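PDB 3WE9: farnesyl diphosphate phosphatase YisP from Bacillus subtilis subsp. subtilis, which hydrolyses farnesyl diphosphate to farnesol and diphosphate and takes part in biofilm formation. Local coordinates for residues L245-A250 and Y258-T263. Sequence-based numbering, arbitrary orientation.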
loop_
_atom_site.group_PDB
_atom_site.type_symbol
_atom_site.label_atom_id
_atom_site.label_comp_id
_atom_site.label_asym_id
_atom_site.label_seq_id
_atom_site.Cartn_x
_atom_site.Cartn_y
_atom_site.Cartn_z
ATOM N N LEU A 245 -4.382 -11.061 4.220
ATOM C CA LEU A 245 -3.485 -12.010 4.874
ATOM C C LEU A 245 -4.246 -13.266 5.294
ATOM O O LEU A 245 -3.739 -14.386 5.178
ATOM C CB LEU A 245 -2.831 -11.364 6.100
ATOM C CG LEU A 245 -1.855 -10.224 5.782
ATOM C CD1 LEU A 245 -1.429 -9.528 7.058
ATOM C CD2 LEU A 245 -0.648 -10.784 5.033
ATOM N N GLU A 246 -5.469 -13.084 5.783
ATOM C CA GLU A 246 -6.270 -14.233 6.198
ATOM C C GLU A 246 -6.650 -15.102 4.995
ATOM O O GLU A 246 -6.639 -16.333 5.084
ATOM C CB GLU A 246 -7.523 -13.760 6.941
ATOM C CG GLU A 246 -7.219 -13.024 8.240
ATOM C CD GLU A 246 -6.624 -13.926 9.323
ATOM O OE1 GLU A 246 -5.567 -14.557 9.087
ATOM O OE2 GLU A 246 -7.222 -14.004 10.422
ATOM N N LYS A 247 -6.962 -14.469 3.866
ATOM C CA LYS A 247 -7.332 -15.210 2.661
ATOM C C LYS A 247 -6.157 -16.049 2.176
ATOM O O LYS A 247 -6.316 -17.209 1.783
ATOM C CB LYS A 247 -7.770 -14.253 1.544
ATOM C CG LYS A 247 -8.248 -14.978 0.280
ATOM C CD LYS A 247 -8.789 -14.028 -0.783
ATOM C CE LYS A 247 -9.308 -14.811 -1.992
ATOM N NZ LYS A 247 -9.895 -13.933 -3.042
ATOM N N ILE A 248 -4.972 -15.451 2.194
ATOM C CA ILE A 248 -3.767 -16.147 1.764
ATOM C C ILE A 248 -3.576 -17.393 2.630
ATOM O O ILE A 248 -3.269 -18.473 2.123
ATOM C CB ILE A 248 -2.529 -15.217 1.876
ATOM C CG1 ILE A 248 -2.694 -14.037 0.903
ATOM C CG2 ILE A 248 -1.251 -16.000 1.572
ATOM C CD1 ILE A 248 -1.615 -12.962 1.010
ATOM N N ARG A 249 -3.769 -17.243 3.936
ATOM C CA ARG A 249 -3.625 -18.373 4.848
ATOM C C ARG A 249 -4.675 -19.433 4.523
ATOM O O ARG A 249 -4.387 -20.629 4.535
ATOM C CB ARG A 249 -3.782 -17.910 6.296
ATOM C CG ARG A 249 -2.609 -17.084 6.795
ATOM C CD ARG A 249 -2.856 -16.517 8.187
ATOM N NE ARG A 249 -1.695 -15.771 8.661
ATOM C CZ ARG A 249 -1.745 -14.537 9.148
ATOM N NH1 ARG A 249 -2.908 -13.897 9.234
ATOM N NH2 ARG A 249 -0.631 -13.939 9.537
ATOM N N ALA A 250 -5.888 -18.975 4.226
ATOM C CA ALA A 250 -7.005 -19.854 3.890
ATOM C C ALA A 250 -6.749 -20.604 2.590
ATOM O O ALA A 250 -7.261 -21.706 2.378
ATOM C CB ALA A 250 -8.295 -19.036 3.772
ATOM N N TYR A 258 -0.547 -18.095 -7.586
ATOM C CA TYR A 258 -1.581 -17.080 -7.759
ATOM C C TYR A 258 -1.276 -15.788 -7.020
ATOM O O TYR A 258 -0.589 -15.796 -6.001
ATOM C CB TYR A 258 -2.918 -17.591 -7.217
ATOM C CG TYR A 258 -3.456 -18.826 -7.884
ATOM C CD1 TYR A 258 -4.270 -18.732 -9.014
ATOM C CD2 TYR A 258 -3.186 -20.091 -7.367
ATOM C CE1 TYR A 258 -4.810 -19.866 -9.607
ATOM C CE2 TYR A 258 -3.718 -21.233 -7.954
ATOM C CZ TYR A 258 -4.531 -21.110 -9.071
ATOM O OH TYR A 258 -5.073 -22.234 -9.643
ATOM N N HIS A 259 -1.812 -14.688 -7.535
ATOM C CA HIS A 259 -1.678 -13.385 -6.902
ATOM C C HIS A 259 -2.987 -13.227 -6.129
ATOM O O HIS A 259 -4.068 -13.204 -6.722
ATOM C CB HIS A 259 -1.555 -12.273 -7.949
ATOM C CG HIS A 259 -1.619 -10.886 -7.376
ATOM N ND1 HIS A 259 -1.498 -9.754 -8.156
ATOM C CD2 HIS A 259 -1.814 -10.449 -6.108
ATOM C CE1 HIS A 259 -1.618 -8.681 -7.393
ATOM N NE2 HIS A 259 -1.810 -9.075 -6.147
ATOM N N PHE A 260 -2.895 -13.126 -4.809
ATOM C CA PHE A 260 -4.089 -12.997 -3.985
ATOM C C PHE A 260 -4.642 -11.594 -3.862
ATOM O O PHE A 260 -3.905 -10.644 -3.637
ATOM C CB PHE A 260 -3.825 -13.555 -2.589
ATOM C CG PHE A 260 -3.791 -15.045 -2.547
ATOM C CD1 PHE A 260 -2.832 -15.751 -3.265
ATOM C CD2 PHE A 260 -4.748 -15.749 -1.832
ATOM C CE1 PHE A 260 -2.825 -17.138 -3.276
ATOM C CE2 PHE A 260 -4.748 -17.131 -1.837
ATOM C CZ PHE A 260 -3.784 -17.831 -2.565
ATOM N N ALA A 261 -5.957 -11.483 -4.010
ATOM C CA ALA A 261 -6.655 -10.210 -3.900
ATOM C C ALA A 261 -8.097 -10.497 -3.504
ATOM O O ALA A 261 -8.631 -11.565 -3.810
ATOM C CB ALA A 261 -6.610 -9.466 -5.232
ATOM N N LEU A 262 -8.726 -9.552 -2.814
ATOM C CA LEU A 262 -10.111 -9.725 -2.396
ATOM C C LEU A 262 -11.029 -9.493 -3.593
ATOM O O LEU A 262 -10.786 -8.592 -4.400
ATOM C CB LEU A 262 -10.464 -8.732 -1.286
ATOM C CG LEU A 262 -9.628 -8.742 -0.001
ATOM C CD1 LEU A 262 -10.033 -7.548 0.863
ATOM C CD2 LEU A 262 -9.823 -10.057 0.757
ATOM N N THR A 263 -12.073 -10.310 -3.716
ATOM C CA THR A 263 -13.021 -10.148 -4.817
ATOM C C THR A 263 -13.985 -9.031 -4.430
ATOM O O THR A 263 -14.016 -8.617 -3.273
ATOM C CB THR A 263 -13.837 -11.435 -5.049
ATOM O OG1 THR A 263 -14.622 -11.712 -3.882
ATOM C CG2 THR A 263 -12.912 -12.609 -5.329
HETATM O O HOH W 1 -7.237 -14.234 -5.138
#
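Ile248 and Phe260 mark the point where the final turns of helix 228-250 meet the extended loop 258-263, their CA atoms 6.6 Å apart. Beyond the helix end the chain turns and passes across the side of the helix before entering helix 264-271, for which Thr263 is the N-cap. Phe260 sends its side chain toward the helix: CB lies 3.7 Å from Ile248 CG1, and the ring atom CD2 is equally close to Ile248 CA. CG1 of Ile248 lies beside its own backbone N and reaches CB, CG and CD2 of the phenylalanine, while the ring's CE2 rests 3.9 Å from Lys247 O. Lys247 spans the remaining distance. Its CG stands anti to the backbone N (chi1 -177°) and the chain continues fully extended, bringing NZ to 2.8 Å from Ala261 O. The C=O...NZ angle is 150°, with the ammonium tilted 26° from the carbonyl plane. A water accepts a hydrogen bond from Ala261 N and a weak one from Lys247 NZ, adding a second, looser link between lysine and loop. Leu262 turns its end back to the same helix, touching Leu240, Ala243 and Val244. NZ also forms a salt bridge with Glu266, whose carboxylate accepts the Thr263 N-H as well. An alanine at Lys247 would probably leave Ala261 O and Glu266 without their ammonium partner and loosen the loop's hold on the helix. Apolar contact at Phe260 and one lysine shared between carbonyl and carboxylate thus fasten the C-terminal segment to the surface of this all-helical synthase-family fold.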